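Local coordinates for protein activating signal cointegrator 1 complex subunit 2 (Homo sapiens, PDB 6YXQ) that binds polyubiquitin chains and recruits ASCC3 and ALKBH3 to sites of DNA damage as a subunit of the ASCC complex, at residues Cys335-Pro338 and Ile339-Ser343. Sequence-based numbering, arbitrary orientation.
Sequences CLLP and ILESS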
ATOM      1  N   CYS B 335     -16.756  25.517  -4.982  1.00 73.71           N
ATOM      2  CA  CYS B 335     -17.870  26.458  -5.047  1.00 67.52           C
ATOM      3  C   CYS B 335     -18.686  26.462  -3.767  1.00 77.74           C
ATOM      4  O   CYS B 335     -18.936  27.519  -3.180  1.00 74.79           O
ATOM      5  CB  CYS B 335     -18.808  26.119  -6.205  1.00 67.81           C
ATOM      6  SG  CYS B 335     -18.091  26.212  -7.825  1.00 80.89           S
ATOM      7  N   LEU B 336     -19.128  25.280  -3.341  1.00 74.07           N
ATOM      8  CA  LEU B 336     -20.107  25.226  -2.265  1.00 62.38           C
ATOM      9  C   LEU B 336     -19.446  25.490  -0.923  1.00 72.22           C
ATOM     10  O   LEU B 336     -19.904  26.344  -0.157  1.00 78.82           O
ATOM     11  CB  LEU B 336     -20.812  23.873  -2.272  1.00 62.17           C
ATOM     12  CG  LEU B 336     -21.670  23.596  -3.502  1.00 52.56           C
ATOM     13  CD1 LEU B 336     -22.317  22.232  -3.386  1.00 70.92           C
ATOM     14  CD2 LEU B 336     -22.718  24.666  -3.634  1.00 51.70           C
ATOM     15  N   LEU B 337     -18.365  24.763  -0.631  1.00 73.28           N
ATOM     16  CA  LEU B 337     -17.631  24.981   0.612  1.00 64.70           C
ATOM     17  C   LEU B 337     -17.128  26.411   0.746  1.00 64.85           C
ATOM     18  O   LEU B 337     -17.295  26.997   1.829  1.00 69.34           O
ATOM     19  CB  LEU B 337     -16.496  23.957   0.712  1.00 68.29           C
ATOM     20  CG  LEU B 337     -15.329  24.160   1.680  1.00 68.02           C
ATOM     21  CD1 LEU B 337     -15.792  24.441   3.097  1.00 73.71           C
ATOM     22  CD2 LEU B 337     -14.449  22.930   1.643  1.00 53.33           C
ATOM     23  N   PRO B 338     -16.525  27.034  -0.277  1.00 61.74           N
ATOM     24  CA  PRO B 338     -16.105  28.440  -0.125  1.00 65.30           C
ATOM     25  C   PRO B 338     -17.243  29.396   0.175  1.00 73.69           C
ATOM     26  O   PRO B 338     -17.018  30.429   0.816  1.00 87.96           O
ATOM     27  CB  PRO B 338     -15.462  28.761  -1.480  1.00 61.38           C
ATOM     28  CG  PRO B 338     -15.033  27.454  -2.006  1.00 69.39           C
ATOM     29  CD  PRO B 338     -16.061  26.472  -1.558  1.00 57.95           C
ATOM     30  N   ILE B 339     -18.456  29.087  -0.278  1.00 76.48           N
ATOM     31  CA  ILE B 339     -19.600  29.958  -0.028  1.00 76.92           C
ATOM     32  C   ILE B 339     -20.064  29.836   1.420  1.00 89.44           C
ATOM     33  O   ILE B 339     -20.362  30.838   2.082  1.00102.80           O
ATOM     34  CB  ILE B 339     -20.734  29.622  -1.008  1.00 73.60           C
ATOM     35  CG1 ILE B 339     -20.433  30.176  -2.395  1.00 81.40           C
ATOM     36  CG2 ILE B 339     -22.037  30.157  -0.507  1.00 71.10           C
ATOM     37  CD1 ILE B 339     -21.401  29.688  -3.442  1.00 63.39           C
ATOM     38  N   LEU B 340     -20.149  28.600   1.927  1.00 84.44           N
ATOM     39  CA  LEU B 340     -20.606  28.371   3.296  1.00 93.07           C
ATOM     40  C   LEU B 340     -19.691  29.041   4.310  1.00113.46           C
ATOM     41  O   LEU B 340     -20.159  29.744   5.212  1.00120.28           O
ATOM     42  CB  LEU B 340     -20.697  26.870   3.566  1.00 89.44           C
ATOM     43  CG  LEU B 340     -21.291  26.418   4.899  1.00 93.12           C
ATOM     44  CD1 LEU B 340     -22.806  26.526   4.856  1.00107.44           C
ATOM     45  CD2 LEU B 340     -20.855  24.998   5.216  1.00 78.93           C
ATOM     46  N   GLU B 341     -18.389  28.820   4.188  1.00116.34           N
ATOM     47  CA  GLU B 341     -17.411  29.558   4.967  1.00108.66           C
ATOM     48  C   GLU B 341     -17.294  30.990   4.440  1.00121.66           C
ATOM     49  O   GLU B 341     -17.784  31.318   3.354  1.00121.41           O
ATOM     50  CB  GLU B 341     -16.053  28.865   4.893  1.00 97.21           C
ATOM     51  CG  GLU B 341     -16.013  27.482   5.514  1.00105.71           C
ATOM     52  CD  GLU B 341     -14.672  26.800   5.310  1.00130.91           C
ATOM     53  OE1 GLU B 341     -14.291  25.970   6.163  1.00126.31           O
ATOM     54  OE2 GLU B 341     -14.002  27.091   4.292  1.00142.45           O
ATOM     55  N   SER B 342     -16.662  31.847   5.238  1.00150.16           N
ATOM     56  CA  SER B 342     -16.082  33.101   4.760  1.00165.87           C
ATOM     57  C   SER B 342     -17.099  33.953   4.002  1.00173.73           C
ATOM     58  O   SER B 342     -16.849  34.434   2.896  1.00164.49           O
ATOM     59  CB  SER B 342     -14.870  32.825   3.888  1.00169.82           C
ATOM     60  OG  SER B 342     -15.311  32.284   2.654  1.00172.07           O
ATOM     61  N   SER B 343     -18.272  34.137   4.618  1.00180.57           N
ATOM     62  CA  SER B 343     -19.361  34.879   3.979  1.00180.63           C
ATOM     63  C   SER B 343     -19.236  36.374   4.297  1.00181.15           C
ATOM     64  O   SER B 343     -20.051  36.990   5.000  1.00179.67           O
ATOM     65  CB  SER B 343     -20.722  34.313   4.381  1.00183.02           C
ATOM     66  OG  SER B 343     -20.781  33.837   5.720  1.00185.59           O
TER
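Leu337 and Glu341 meet one turn apart at the end of a helix. The CD1 methyl of Leu337 does the touching. It lies 3.4 Å from the carboxylate carbon CD of Glu341, and CG of Glu341 is also near it. Leu337 has CG anti to its own N (chi1 163°), and chi2 of 52° brings CD1 to the glutamate. Glu341 is extended beyond CG, and its chain passes obliquely across the leucine. The contact is nonpolar on the leucine side and adds no hydrogen bond. In the backbone of the same pair, Glu341 N donates to Leu337 O at 3.2 Å. Leu340 N makes the matching bond to Leu336 O at 3.1 Å.

This is the last turn and a half or so of helix 306-340, in the helical N-terminal part of ASCC2, crystallised with ASCC3. Glu341 is the first residue to leave helical backbone angles. Pro338 has no N-H to give to the preceding turn, and the helix is kinked there. Next to it, Ile339 N is held by two weak bonds, to Cys335 O and Leu336 O.

Ile339 is buried. Its CG1 is anti to the carbonyl carbon (chi1 -76°), which lays the branch back along the helix beside Cys335 O. CG1 of Ile339 is 3.1 Å from Cys335 O, and CD1 is close behind. The side chain also packs on Phe350 and Ile351 of helix 348-359 and on Leu384 and Ala387 of helix 377-387. Leu336 packs on Asp380 and Leu383 of the latter helix, so the end of 306-340 is joined to both neighbours.

Past the helix, the exposed Ser342 is poorly ordered; as modelled, its OG donates to Glu341 O at 2.7 Å from well above the carbonyl plane. Pro338 O is 3.1 Å from Ser342 OG.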